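Local coordinates for protein L-hydantoinase (Arthrobacter aurescens, PDB 1GKR) that hydrolyses the cyclic amide ring of substituted hydantoins, cleaving aryl derivatives more readily than alkyl ones, at a centre of two zinc ions per subunit in a homotetramer, at residues P94-F97 with P98-T102; H183-E187 with T188-A192; C261-G264 with P265-N269; P287-S290 with A291-I295. All coordinates share one frame; numbering follows the deposited sequence.

Interaction 1 (P94-F97 with P98-T102)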
ATOM      1  N   PRO A  94      19.351   3.681  30.802  1.00 13.36           N
ATOM      2  CA  PRO A  94      20.467   3.009  31.457  1.00 12.96           C
ATOM      3  C   PRO A  94      21.833   3.366  30.918  1.00 14.23           C
ATOM      4  O   PRO A  94      22.772   2.605  31.099  1.00 15.53           O
ATOM      5  CB  PRO A  94      20.134   1.551  31.224  1.00 11.72           C
ATOM      6  CG  PRO A  94      19.671   1.587  29.792  1.00  9.63           C
ATOM      7  CD  PRO A  94      18.867   2.881  29.663  1.00 11.35           C
ATOM      8  N   ILE A  95      21.946   4.503  30.243  1.00 15.79           N
ATOM      9  CA  ILE A  95      23.236   4.913  29.694  1.00 17.34           C
ATOM     10  C   ILE A  95      23.951   5.717  30.764  1.00 18.47           C
ATOM     11  O   ILE A  95      23.652   6.896  30.970  1.00 20.05           O
ATOM     12  CB  ILE A  95      23.108   5.850  28.481  1.00 17.48           C
ATOM     13  CG1 ILE A  95      22.070   5.333  27.484  1.00 18.75           C
ATOM     14  CG2 ILE A  95      24.468   6.009  27.837  1.00 15.91           C
ATOM     15  CD1 ILE A  95      22.544   4.267  26.578  1.00 20.55           C
ATOM     16  N   THR A  96      24.896   5.086  31.440  1.00 17.75           N
ATOM     17  CA  THR A  96      25.648   5.754  32.489  1.00 20.44           C
ATOM     18  C   THR A  96      26.806   4.845  32.840  1.00 21.01           C
ATOM     19  O   THR A  96      26.991   3.816  32.201  1.00 18.80           O
ATOM     20  CB  THR A  96      24.756   6.003  33.758  1.00 19.80           C
ATOM     21  OG1 THR A  96      25.549   6.599  34.785  1.00 19.66           O
ATOM     22  CG2 THR A  96      24.174   4.713  34.290  1.00 14.49           C
ATOM     23  N   PHE A  97      27.611   5.230  33.824  1.00 23.64           N
ATOM     24  CA  PHE A  97      28.695   4.359  34.232  1.00 23.78           C
ATOM     25  C   PHE A  97      28.704   4.214  35.733  1.00 23.03           C
ATOM     26  O   PHE A  97      28.732   5.209  36.459  1.00 24.20           O
ATOM     27  CB  PHE A  97      30.059   4.860  33.793  1.00 26.68           C
ATOM     28  CG  PHE A  97      31.136   3.833  33.988  1.00 33.90           C
ATOM     29  CD1 PHE A  97      31.345   2.835  33.034  1.00 37.53           C
ATOM     30  CD2 PHE A  97      31.882   3.798  35.167  1.00 36.69           C
ATOM     31  CE1 PHE A  97      32.278   1.811  33.253  1.00 36.89           C
ATOM     32  CE2 PHE A  97      32.815   2.783  35.401  1.00 36.11           C
ATOM     33  CZ  PHE A  97      33.013   1.787  34.442  1.00 38.25           C
ATOM     34  N   PRO A  98      28.651   2.968  36.221  1.00 21.47           N
ATOM     35  CA  PRO A  98      28.584   1.781  35.364  1.00 20.27           C
ATOM     36  C   PRO A  98      27.241   1.683  34.632  1.00 19.79           C
ATOM     37  O   PRO A  98      26.227   2.211  35.091  1.00 19.98           O
ATOM     38  CB  PRO A  98      28.788   0.643  36.351  1.00 19.12           C
ATOM     39  CG  PRO A  98      28.123   1.163  37.579  1.00 20.71           C
ATOM     40  CD  PRO A  98      28.603   2.593  37.643  1.00 19.53           C
ATOM     41  N   PRO A  99      27.219   1.000  33.483  1.00 18.88           N
ATOM     42  CA  PRO A  99      26.016   0.818  32.668  1.00 18.27           C
ATOM     43  C   PRO A  99      24.973   0.045  33.441  1.00 17.93           C
ATOM     44  O   PRO A  99      25.308  -0.924  34.111  1.00 18.86           O
ATOM     45  CB  PRO A  99      26.521   0.005  31.483  1.00 17.73           C
ATOM     46  CG  PRO A  99      27.956   0.341  31.419  1.00 19.45           C
ATOM     47  CD  PRO A  99      28.359   0.323  32.857  1.00 18.91           C
ATOM     48  N   THR A 100      23.715   0.456  33.348  1.00 17.40           N
ATOM     49  CA  THR A 100      22.672  -0.267  34.056  1.00 17.57           C
ATOM     50  C   THR A 100      22.289  -1.497  33.225  1.00 17.68           C
ATOM     51  O   THR A 100      21.171  -1.604  32.734  1.00 18.84           O
ATOM     52  CB  THR A 100      21.435   0.613  34.284  1.00 14.81           C
ATOM     53  OG1 THR A 100      21.842   1.912  34.735  1.00 13.28           O
ATOM     54  CG2 THR A 100      20.545  -0.019  35.342  1.00 12.80           C
ATOM     55  N   THR A 101      23.235  -2.422  33.079  1.00 16.13           N
ATOM     56  CA  THR A 101      23.030  -3.636  32.300  1.00 16.98           C
ATOM     57  C   THR A 101      23.135  -4.893  33.142  1.00 18.37           C
ATOM     58  O   THR A 101      23.234  -6.002  32.608  1.00 18.89           O
ATOM     59  CB  THR A 101      24.070  -3.744  31.208  1.00 15.70           C
ATOM     60  OG1 THR A 101      25.360  -3.553  31.796  1.00 19.10           O
ATOM     61  CG2 THR A 101      23.841  -2.696  30.138  1.00 11.82           C
ATOM     62  N   THR A 102      23.085  -4.712  34.457  1.00 19.58           N
ATOM     63  CA  THR A 102      23.197  -5.809  35.407  1.00 20.18           C
ATOM     64  C   THR A 102      22.240  -5.672  36.566  1.00 21.41           C
ATOM     65  O   THR A 102      21.893  -4.561  36.953  1.00 24.42           O
ATOM     66  CB  THR A 102      24.580  -5.827  35.990  1.00 22.25           C
ATOM     67  OG1 THR A 102      25.484  -6.325  35.006  1.00 21.98           O
ATOM     68  CG2 THR A 102      24.623  -6.683  37.238  1.00 26.66           C
TER

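Interaction 2 (H183-E187 with T188-A192). With ZN (zinc ion), chain E.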
ATOM      1  N   HIS A 183      17.064   3.057  19.770  1.00  8.44           N
ATOM      2  CA  HIS A 183      17.545   4.257  19.104  1.00 10.01           C
ATOM      3  C   HIS A 183      17.757   3.699  17.699  1.00 12.09           C
ATOM      4  O   HIS A 183      18.658   2.881  17.474  1.00 12.23           O
ATOM      5  CB  HIS A 183      18.879   4.715  19.700  1.00  8.50           C
ATOM      6  CG  HIS A 183      19.492   5.875  18.977  1.00  8.46           C
ATOM      7  ND1 HIS A 183      19.690   7.104  19.575  1.00  3.05           N
ATOM      8  CD2 HIS A 183      19.940   5.996  17.702  1.00  3.65           C
ATOM      9  CE1 HIS A 183      20.233   7.933  18.699  1.00  6.56           C
ATOM     10  NE2 HIS A 183      20.393   7.287  17.554  1.00  8.60           N
ATOM     11  N   ALA A 184      16.928   4.107  16.750  1.00 11.42           N
ATOM     12  CA  ALA A 184      17.069   3.547  15.417  1.00 10.99           C
ATOM     13  C   ALA A 184      17.800   4.355  14.369  1.00 10.94           C
ATOM     14  O   ALA A 184      17.248   5.289  13.794  1.00 11.73           O
ATOM     15  CB  ALA A 184      15.703   3.141  14.879  1.00  8.53           C
ATOM     16  N   GLU A 185      19.050   3.980  14.124  1.00 12.13           N
ATOM     17  CA  GLU A 185      19.862   4.594  13.077  1.00 13.83           C
ATOM     18  C   GLU A 185      20.765   3.503  12.550  1.00 12.91           C
ATOM     19  O   GLU A 185      20.912   2.464  13.180  1.00 13.77           O
ATOM     20  CB  GLU A 185      20.691   5.760  13.603  1.00 14.99           C
ATOM     21  CG  GLU A 185      19.857   6.989  13.897  1.00 14.84           C
ATOM     22  CD  GLU A 185      20.693   8.229  14.045  1.00 14.99           C
ATOM     23  OE1 GLU A 185      21.201   8.489  15.162  1.00 16.38           O
ATOM     24  OE2 GLU A 185      20.851   8.931  13.026  1.00 11.67           O
ATOM     25  N   ASN A 186      21.352   3.712  11.382  1.00 13.67           N
ATOM     26  CA  ASN A 186      22.237   2.697  10.836  1.00 14.04           C
ATOM     27  C   ASN A 186      23.684   3.100  11.125  1.00 15.24           C
ATOM     28  O   ASN A 186      24.245   3.989  10.481  1.00 12.07           O
ATOM     29  CB  ASN A 186      22.018   2.540   9.337  1.00 13.79           C
ATOM     30  CG  ASN A 186      22.708   1.323   8.797  1.00 15.14           C
ATOM     31  OD1 ASN A 186      23.917   1.166   8.960  1.00 17.14           O
ATOM     32  ND2 ASN A 186      21.950   0.439   8.165  1.00 14.56           N
ATOM     33  N   GLU A 187      24.273   2.438  12.114  1.00 16.84           N
ATOM     34  CA  GLU A 187      25.638   2.720  12.542  1.00 20.25           C
ATOM     35  C   GLU A 187      26.662   2.758  11.422  1.00 17.87           C
ATOM     36  O   GLU A 187      27.411   3.715  11.262  1.00 17.95           O
ATOM     37  CB  GLU A 187      26.064   1.681  13.571  1.00 24.74           C
ATOM     38  CG  GLU A 187      27.509   1.772  13.955  1.00 34.62           C
ATOM     39  CD  GLU A 187      27.718   1.531  15.432  1.00 44.35           C
ATOM     40  OE1 GLU A 187      27.382   2.435  16.238  1.00 46.61           O
ATOM     41  OE2 GLU A 187      28.209   0.433  15.788  1.00 51.06           O
ATOM     42  N   THR A 188      26.672   1.690  10.650  1.00 16.86           N
ATOM     43  CA  THR A 188      27.596   1.508   9.556  1.00 15.26           C
ATOM     44  C   THR A 188      27.521   2.508   8.416  1.00 14.16           C
ATOM     45  O   THR A 188      28.542   2.849   7.826  1.00 13.01           O
ATOM     46  CB  THR A 188      27.428   0.091   9.039  1.00 15.98           C
ATOM     47  OG1 THR A 188      28.446  -0.725   9.608  1.00 16.19           O
ATOM     48  CG2 THR A 188      27.500   0.033   7.578  1.00 15.96           C
ATOM     49  N   ILE A 189      26.315   2.964   8.096  1.00 14.38           N
ATOM     50  CA  ILE A 189      26.134   3.935   7.023  1.00 12.52           C
ATOM     51  C   ILE A 189      26.573   5.296   7.522  1.00 13.32           C
ATOM     52  O   ILE A 189      27.187   6.067   6.788  1.00 14.11           O
ATOM     53  CB  ILE A 189      24.665   3.990   6.570  1.00 11.42           C
ATOM     54  CG1 ILE A 189      24.357   2.747   5.728  1.00 10.71           C
ATOM     55  CG2 ILE A 189      24.392   5.280   5.789  1.00  6.89           C
ATOM     56  CD1 ILE A 189      22.890   2.530   5.473  1.00  7.51           C
ATOM     57  N   ILE A 190      26.271   5.587   8.780  1.00 15.16           N
ATOM     58  CA  ILE A 190      26.674   6.854   9.354  1.00 15.67           C
ATOM     59  C   ILE A 190      28.193   6.958   9.285  1.00 19.58           C
ATOM     60  O   ILE A 190      28.726   7.996   8.901  1.00 22.29           O
ATOM     61  CB  ILE A 190      26.205   6.985  10.798  1.00 12.55           C
ATOM     62  CG1 ILE A 190      24.687   7.114  10.815  1.00 14.40           C
ATOM     63  CG2 ILE A 190      26.825   8.205  11.439  1.00 10.17           C
ATOM     64  CD1 ILE A 190      24.091   7.212  12.193  1.00 14.54           C
ATOM     65  N   GLN A 191      28.894   5.885   9.639  1.00 21.16           N
ATOM     66  CA  GLN A 191      30.350   5.908   9.580  1.00 23.53           C
ATOM     67  C   GLN A 191      30.838   6.195   8.168  1.00 24.28           C
ATOM     68  O   GLN A 191      31.707   7.046   7.970  1.00 26.57           O
ATOM     69  CB  GLN A 191      30.932   4.577  10.022  1.00 27.71           C
ATOM     70  CG  GLN A 191      30.767   4.276  11.485  1.00 34.85           C
ATOM     71  CD  GLN A 191      31.317   2.909  11.844  1.00 40.93           C
ATOM     72  OE1 GLN A 191      31.077   2.404  12.942  1.00 44.06           O
ATOM     73  NE2 GLN A 191      32.062   2.298  10.917  1.00 44.32           N
ATOM     74  N   ALA A 192      30.286   5.483   7.188  1.00 21.22           N
ATOM     75  CA  ALA A 192      30.690   5.679   5.802  1.00 20.96           C
ATOM     76  C   ALA A 192      30.450   7.114   5.365  1.00 21.89           C
ATOM     77  O   ALA A 192      31.330   7.750   4.781  1.00 24.62           O
ATOM     78  CB  ALA A 192      29.942   4.726   4.887  1.00 18.54           C
TER
HETATM   79 ZN    ZN E1452      19.185   8.084  21.301  1.00 19.27          ZN

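Interaction 3 (C261-G264 with P265-N269)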
ATOM      1  N   CYS A 261       5.349   5.387  18.266  1.00 11.55           N
ATOM      2  CA  CYS A 261       6.289   6.419  17.890  1.00 10.51           C
ATOM      3  C   CYS A 261       6.495   7.524  18.916  1.00 10.38           C
ATOM      4  O   CYS A 261       5.543   8.120  19.428  1.00 10.54           O
ATOM      5  CB  CYS A 261       5.841   7.017  16.578  1.00  7.20           C
ATOM      6  SG  CYS A 261       6.837   8.363  16.092  1.00 17.14           S
ATOM      7  N   GLU A 262       7.754   7.790  19.222  1.00  9.77           N
ATOM      8  CA  GLU A 262       8.079   8.847  20.159  1.00 10.69           C
ATOM      9  C   GLU A 262       8.844   9.939  19.442  1.00 11.19           C
ATOM     10  O   GLU A 262       9.668   9.657  18.570  1.00 13.34           O
ATOM     11  CB  GLU A 262       8.972   8.341  21.296  1.00 10.26           C
ATOM     12  CG  GLU A 262       9.360   9.453  22.278  1.00  9.90           C
ATOM     13  CD  GLU A 262      10.679   9.215  22.991  1.00 11.77           C
ATOM     14  OE1 GLU A 262      11.758   9.318  22.368  1.00 14.63           O
ATOM     15  OE2 GLU A 262      10.638   8.925  24.192  1.00 13.35           O
ATOM     16  N   SER A 263       8.546  11.186  19.778  1.00  9.23           N
ATOM     17  CA  SER A 263       9.314  12.290  19.238  1.00 10.31           C
ATOM     18  C   SER A 263       9.462  13.227  20.417  1.00 11.72           C
ATOM     19  O   SER A 263       9.047  12.887  21.521  1.00 13.50           O
ATOM     20  CB  SER A 263       8.620  12.984  18.086  1.00 11.32           C
ATOM     21  OG  SER A 263       9.549  13.855  17.470  1.00  7.32           O
ATOM     22  N   GLY A 264      10.046  14.397  20.216  1.00 10.91           N
ATOM     23  CA  GLY A 264      10.220  15.274  21.354  1.00 10.12           C
ATOM     24  C   GLY A 264      10.250  16.733  21.003  1.00 12.37           C
ATOM     25  O   GLY A 264      10.416  17.104  19.837  1.00 14.82           O
ATOM     26  N   PRO A 265      10.121  17.597  22.012  1.00 12.38           N
ATOM     27  CA  PRO A 265      10.128  19.040  21.782  1.00 10.90           C
ATOM     28  C   PRO A 265      11.316  19.585  21.004  1.00 12.18           C
ATOM     29  O   PRO A 265      11.199  20.632  20.386  1.00 14.67           O
ATOM     30  CB  PRO A 265       9.986  19.621  23.190  1.00 10.53           C
ATOM     31  CG  PRO A 265      10.481  18.537  24.091  1.00 12.86           C
ATOM     32  CD  PRO A 265      10.016  17.271  23.444  1.00 11.01           C
ATOM     33  N   GLN A 266      12.447  18.885  21.006  1.00 14.25           N
ATOM     34  CA  GLN A 266      13.620  19.356  20.252  1.00 16.71           C
ATOM     35  C   GLN A 266      13.376  19.279  18.755  1.00 16.64           C
ATOM     36  O   GLN A 266      13.888  20.096  17.992  1.00 18.54           O
ATOM     37  CB  GLN A 266      14.867  18.508  20.520  1.00 16.05           C
ATOM     38  CG  GLN A 266      14.855  17.770  21.805  1.00 22.25           C
ATOM     39  CD  GLN A 266      14.125  16.465  21.703  1.00 21.41           C
ATOM     40  OE1 GLN A 266      14.729  15.424  21.466  1.00 22.76           O
ATOM     41  NE2 GLN A 266      12.813  16.511  21.873  1.00 24.77           N
ATOM     42  N   TYR A 267      12.621  18.272  18.337  1.00 15.02           N
ATOM     43  CA  TYR A 267      12.350  18.075  16.928  1.00 14.62           C
ATOM     44  C   TYR A 267      11.187  18.910  16.439  1.00 15.63           C
ATOM     45  O   TYR A 267      11.110  19.225  15.253  1.00 16.68           O
ATOM     46  CB  TYR A 267      12.093  16.596  16.659  1.00 14.26           C
ATOM     47  CG  TYR A 267      13.299  15.750  16.947  1.00 13.25           C
ATOM     48  CD1 TYR A 267      14.441  15.845  16.151  1.00 14.06           C
ATOM     49  CD2 TYR A 267      13.325  14.889  18.043  1.00 12.03           C
ATOM     50  CE1 TYR A 267      15.583  15.103  16.439  1.00 13.28           C
ATOM     51  CE2 TYR A 267      14.462  14.141  18.346  1.00 10.37           C
ATOM     52  CZ  TYR A 267      15.587  14.252  17.540  1.00 13.72           C
ATOM     53  OH  TYR A 267      16.719  13.522  17.833  1.00 13.24           O
ATOM     54  N   LEU A 268      10.286  19.273  17.347  1.00 16.16           N
ATOM     55  CA  LEU A 268       9.126  20.080  16.976  1.00 17.09           C
ATOM     56  C   LEU A 268       9.399  21.580  17.041  1.00 18.61           C
ATOM     57  O   LEU A 268       8.906  22.334  16.204  1.00 18.47           O
ATOM     58  CB  LEU A 268       7.935  19.749  17.880  1.00 15.22           C
ATOM     59  CG  LEU A 268       7.365  18.338  17.731  1.00 14.00           C
ATOM     60  CD1 LEU A 268       6.340  18.074  18.803  1.00 15.44           C
ATOM     61  CD2 LEU A 268       6.742  18.194  16.375  1.00 14.10           C
ATOM     62  N   ASN A 269      10.201  21.999  18.018  1.00 17.68           N
ATOM     63  CA  ASN A 269      10.508  23.411  18.219  1.00 16.74           C
ATOM     64  C   ASN A 269      11.831  23.926  17.677  1.00 17.05           C
ATOM     65  O   ASN A 269      12.205  25.065  17.955  1.00 17.38           O
ATOM     66  CB  ASN A 269      10.414  23.731  19.705  1.00 14.71           C
ATOM     67  CG  ASN A 269       9.040  23.457  20.254  1.00 18.30           C
ATOM     68  OD1 ASN A 269       8.106  24.221  20.018  1.00 20.07           O
ATOM     69  ND2 ASN A 269       8.894  22.348  20.973  1.00 19.33           N
TER

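Interaction 4 (P287-S290 with A291-I295)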
ATOM      1  N   PRO A 287      19.569  13.770  14.049  1.00 16.87           N
ATOM      2  CA  PRO A 287      19.649  15.211  13.796  1.00 15.65           C
ATOM      3  C   PRO A 287      18.284  15.877  13.683  1.00 17.87           C
ATOM      4  O   PRO A 287      17.289  15.235  13.317  1.00 17.76           O
ATOM      5  CB  PRO A 287      20.399  15.287  12.469  1.00 14.16           C
ATOM      6  CG  PRO A 287      21.163  14.007  12.410  1.00 14.06           C
ATOM      7  CD  PRO A 287      20.181  13.016  12.942  1.00 13.66           C
ATOM      8  N   VAL A 288      18.240  17.165  14.007  1.00 17.87           N
ATOM      9  CA  VAL A 288      17.014  17.931  13.869  1.00 16.32           C
ATOM     10  C   VAL A 288      16.882  18.061  12.361  1.00 17.15           C
ATOM     11  O   VAL A 288      17.881  18.214  11.657  1.00 16.24           O
ATOM     12  CB  VAL A 288      17.149  19.312  14.495  1.00 16.13           C
ATOM     13  CG1 VAL A 288      15.970  20.176  14.118  1.00 15.81           C
ATOM     14  CG2 VAL A 288      17.225  19.171  15.995  1.00 15.90           C
ATOM     15  N   ARG A 289      15.661  17.982  11.856  1.00 16.86           N
ATOM     16  CA  ARG A 289      15.453  18.050  10.423  1.00 18.22           C
ATOM     17  C   ARG A 289      15.029  19.410   9.860  1.00 19.64           C
ATOM     18  O   ARG A 289      14.992  20.415  10.570  1.00 20.52           O
ATOM     19  CB  ARG A 289      14.457  16.971  10.022  1.00 18.17           C
ATOM     20  CG  ARG A 289      15.104  15.696   9.505  1.00 21.18           C
ATOM     21  CD  ARG A 289      15.948  14.922  10.504  1.00 17.87           C
ATOM     22  NE  ARG A 289      17.168  14.462   9.838  1.00 20.36           N
ATOM     23  CZ  ARG A 289      17.718  13.256   9.970  1.00 20.19           C
ATOM     24  NH1 ARG A 289      17.174  12.338  10.750  1.00 18.33           N
ATOM     25  NH2 ARG A 289      18.833  12.972   9.319  1.00 20.10           N
ATOM     26  N   SER A 290      14.698  19.428   8.574  1.00 21.51           N
ATOM     27  CA  SER A 290      14.313  20.662   7.881  1.00 23.36           C
ATOM     28  C   SER A 290      12.989  21.306   8.280  1.00 23.88           C
ATOM     29  O   SER A 290      12.090  20.652   8.822  1.00 24.04           O
ATOM     30  CB  SER A 290      14.275  20.426   6.372  1.00 22.31           C
ATOM     31  OG  SER A 290      13.007  19.933   5.986  1.00 22.36           O
ATOM     32  N   ALA A 291      12.873  22.596   7.960  1.00 24.65           N
ATOM     33  CA  ALA A 291      11.671  23.375   8.254  1.00 24.06           C
ATOM     34  C   ALA A 291      10.447  22.761   7.590  1.00 22.92           C
ATOM     35  O   ALA A 291       9.368  22.730   8.175  1.00 20.53           O
ATOM     36  CB  ALA A 291      11.853  24.811   7.783  1.00 23.95           C
ATOM     37  N   GLU A 292      10.621  22.279   6.365  1.00 24.50           N
ATOM     38  CA  GLU A 292       9.527  21.659   5.641  1.00 28.48           C
ATOM     39  C   GLU A 292       9.026  20.439   6.378  1.00 26.50           C
ATOM     40  O   GLU A 292       7.818  20.256   6.516  1.00 27.37           O
ATOM     41  CB  GLU A 292       9.977  21.232   4.264  1.00 34.93           C
ATOM     42  CG  GLU A 292      10.580  22.342   3.470  1.00 51.69           C
ATOM     43  CD  GLU A 292      11.114  21.835   2.148  1.00 64.72           C
ATOM     44  OE1 GLU A 292      10.311  21.258   1.365  1.00 68.90           O
ATOM     45  OE2 GLU A 292      12.336  22.005   1.899  1.00 70.91           O
ATOM     46  N   MET A 293       9.949  19.599   6.849  1.00 23.71           N
ATOM     47  CA  MET A 293       9.547  18.397   7.567  1.00 22.17           C
ATOM     48  C   MET A 293       8.917  18.773   8.887  1.00 22.05           C
ATOM     49  O   MET A 293       7.999  18.097   9.371  1.00 22.00           O
ATOM     50  CB  MET A 293      10.738  17.479   7.792  1.00 19.88           C
ATOM     51  CG  MET A 293      11.317  16.993   6.498  1.00 22.74           C
ATOM     52  SD  MET A 293      12.637  15.813   6.654  1.00 25.68           S
ATOM     53  CE  MET A 293      11.754  14.261   6.195  1.00 29.21           C
ATOM     54  N   ASN A 294       9.405  19.868   9.462  1.00 19.68           N
ATOM     55  CA  ASN A 294       8.879  20.347  10.727  1.00 19.01           C
ATOM     56  C   ASN A 294       7.358  20.592  10.643  1.00 20.28           C
ATOM     57  O   ASN A 294       6.614  20.235  11.553  1.00 21.65           O
ATOM     58  CB  ASN A 294       9.593  21.627  11.141  1.00 14.92           C
ATOM     59  CG  ASN A 294       9.166  22.099  12.502  1.00 17.23           C
ATOM     60  OD1 ASN A 294       9.733  21.695  13.512  1.00 21.54           O
ATOM     61  ND2 ASN A 294       8.135  22.938  12.547  1.00 18.85           N
ATOM     62  N   ILE A 295       6.894  21.202   9.559  1.00 19.62           N
ATOM     63  CA  ILE A 295       5.462  21.449   9.399  1.00 19.76           C
ATOM     64  C   ILE A 295       4.685  20.137   9.486  1.00 18.89           C
ATOM     65  O   ILE A 295       3.722  20.032  10.242  1.00 20.18           O
ATOM     66  CB  ILE A 295       5.164  22.109   8.041  1.00 21.45           C
ATOM     67  CG1 ILE A 295       5.736  23.523   8.023  1.00 22.42           C
ATOM     68  CG2 ILE A 295       3.680  22.164   7.798  1.00 18.28           C
ATOM     69  CD1 ILE A 295       5.938  24.040   6.636  1.00 24.33           C
TER

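Interaction 1 (P94-F97 with P98-T102)
The carbonyl oxygen of Pro-94 receives the amide of Thr-100, with Thr-100 N to Pro-94 O at 3.3 Å and a nearly straight N-H...O angle of 163°, and this bond closes a proline-rich loop between strand 87-92 and helix 103-116. Its tip is a type VIb turn built on the cis peptide between Phe-97 and Pro-98. The chain reverses there without an amide bond of its own, because Pro-99 has no N-H to offer Thr-96 O; a CA-H...O contact joins Pro-99 CA to Thr-96 O at 3.2 Å instead. Beside the cis link the Phe-97 ring lies against both prolines. With CG anti to the backbone N (chi1 -169°), the ring takes Pro-98 CA over one face in a CH-pi contact, 3.8 Å from the centroid, while Pro-99 CD meets Phe-97 CD1 obliquely at 3.9 Å. Nearer the loop's base, Pro-94 CB and Thr-100 CB touch at 3.5 Å, and Thr-100 is the centre of an inverse gamma turn that leads toward the helix. The loop belongs to the zinc-bearing amidohydrolase barrel, and the side chain of Pro-94 lies about 6 Å from that of the zinc ligand His-62. Thr-96 OG1 is hydrogen-bonded to Ile-64 O, and its methyl CG2 turns to Thr-100 OG1 at 3.7 Å.

Interaction 2 (H183-E187 with T188-A192)
A local helix-capping contact joins the loop that leaves barrel strand 179-182 to the first turn of helix 187-199, with Asn-186 as the N-cap and Ile-189 as its main partner. Ile-189 N donates to Asn-186 OD1 at 3.1 Å, approaching from above the plane of the side-chain amide and not along a lone pair. CG stands anti to the backbone N (chi1 -168°), which brings OD1 to this first-turn amide, and the Ile-189 side chain crosses that of Asn-186 at about a right angle, with Ile-189 CD1 3.5 Å from Asn-186 ND2. Asn-186 ND2 is hydrogen-bonded to Glu-219 OE1 of its own chain and to Asp-163 OD2 of a neighbouring subunit, which ties the cap to the tetramer interface. Behind the cap the regular bonds begin, Ile-190 N to Asn-186 O at 3.1 Å and Gln-191 N to Glu-187 O at 3.1 Å. Glu-185 OE2 rests against Ile-190 CD1 at 3.8 Å and is held by Gln-212 and Gln-216. The other oxygen, Glu-185 OE1, uses its anti lone pair for His-183 NE2 at 2.8 Å, in the imidazole plane. This bond and that of His-183 ND1 to a zinc ion at 2.0 Å together hold the ring's orientation. His-239 and the carbamate of Lys-147 complete the protein ligands of that ion, as in the binuclear metal site of the hydantoinase and dihydropyrimidinase family.

Interaction 3 (C261-G264 with P265-N269)
At the end of barrel strand 259-263 the chain passes straight into the short helix 265-268, and Gly-264 is the residue before its first turn. Its carbonyl serves the helix: Tyr-267 N donates to Gly-264 O at 2.9 Å from above the carbonyl plane, and Leu-268 N adds a weak bond to the same oxygen at 3.3 Å. The Tyr-267 side chain turns back over the strand end, so that its CB lies 3.8 Å from Ser-263 OG and its ring presents the CD2 edge to Gly-264 N at 4.0 Å. Both hydroxyls reach other partners, Ser-263 OG the carbonyl of Val-240 and Tyr-267 OH that of Pro-286. The far end of the helix is secured by Asn-269. Its backbone N meets Pro-265 O at 2.9 Å, and its ND2 reaches the same oxygen, also at 2.9 Å, on a lone pair in the carbonyl plane. In this buried setting Pro-265 O thus accepts two bonds and Gly-264 O one sound and one weak bond, and the tyrosine, bonded at its hydroxyl and at its backbone N, is held at both ends where it packs on the zinc ligand His-239.

Interaction 4 (P287-S290 with A291-I295)
Arg-289 and Met-293 run alongside each other in the same direction where the loop following helix 275-278 enters helix 291-303, whose N-cap is Ser-290. The sulfur lies against the aliphatic part of the arginine, with Met-293 SD 3.8 Å from Arg-289 CG and 4.0 Å from Arg-289 CB. Beyond that the two part: the arginine bends at chi2 and chi3 and carries its guanidinium away from the helix, with Pro-287 CD lying 3.5 Å above one face of the group, displaced from its centre. Two carboxylates balance the buried guanidinium charge there through salt bridges, Arg-289 NH1 to Glu-217 OE1 and Arg-289 NE to Glu-209 OE2, and NH1 is also hydrogen-bonded to Ser-241 OG. The methionine instead covers the start of helix 243-254, at Pro-243 and Asp-244. The serine is turned quite differently. Its OG sits between the backbone N and the carbonyl carbon (chi1 87°), which points it at the methionine amide; Met-293 N donates to Ser-290 OG at 3.2 Å with an angle of 167° at the hydrogen. Met-293 CG, beside its own backbone N, comes within 3.4 Å of Ser-290 OG. Side-chain oxygen and main-chain oxygen of the cap thereby take successive amides of the first turn, the second being Asn-294 N, 2.9 Å from Ser-290 O in the carbonyl plane.

From the N terminus the four contacts follow in series, and none nests in or crosses another. Interaction 1 closes the loop after strand 87-92, interaction 2 joins strand 179-182 to helix 187-199, interaction 3 turns strand 259-263 into a short helix, and interaction 4 starts helix 291-303, which leads on to strand 308-309. Interaction 1 stands apart, its nearest atoms about 8 Å from interaction 2. The others meet around Pro-287: Tyr-267 CE1 of interaction 3 approaches Pro-287 O at 3.6 Å, and Glu-185 OE2 of interaction 2 lies 4.1 Å from Pro-287 CD. Pro-287 thus joins the loop after strand 179-182 to the long connection between strands 259-263 and 308-309, which holds both interactions 3 and 4.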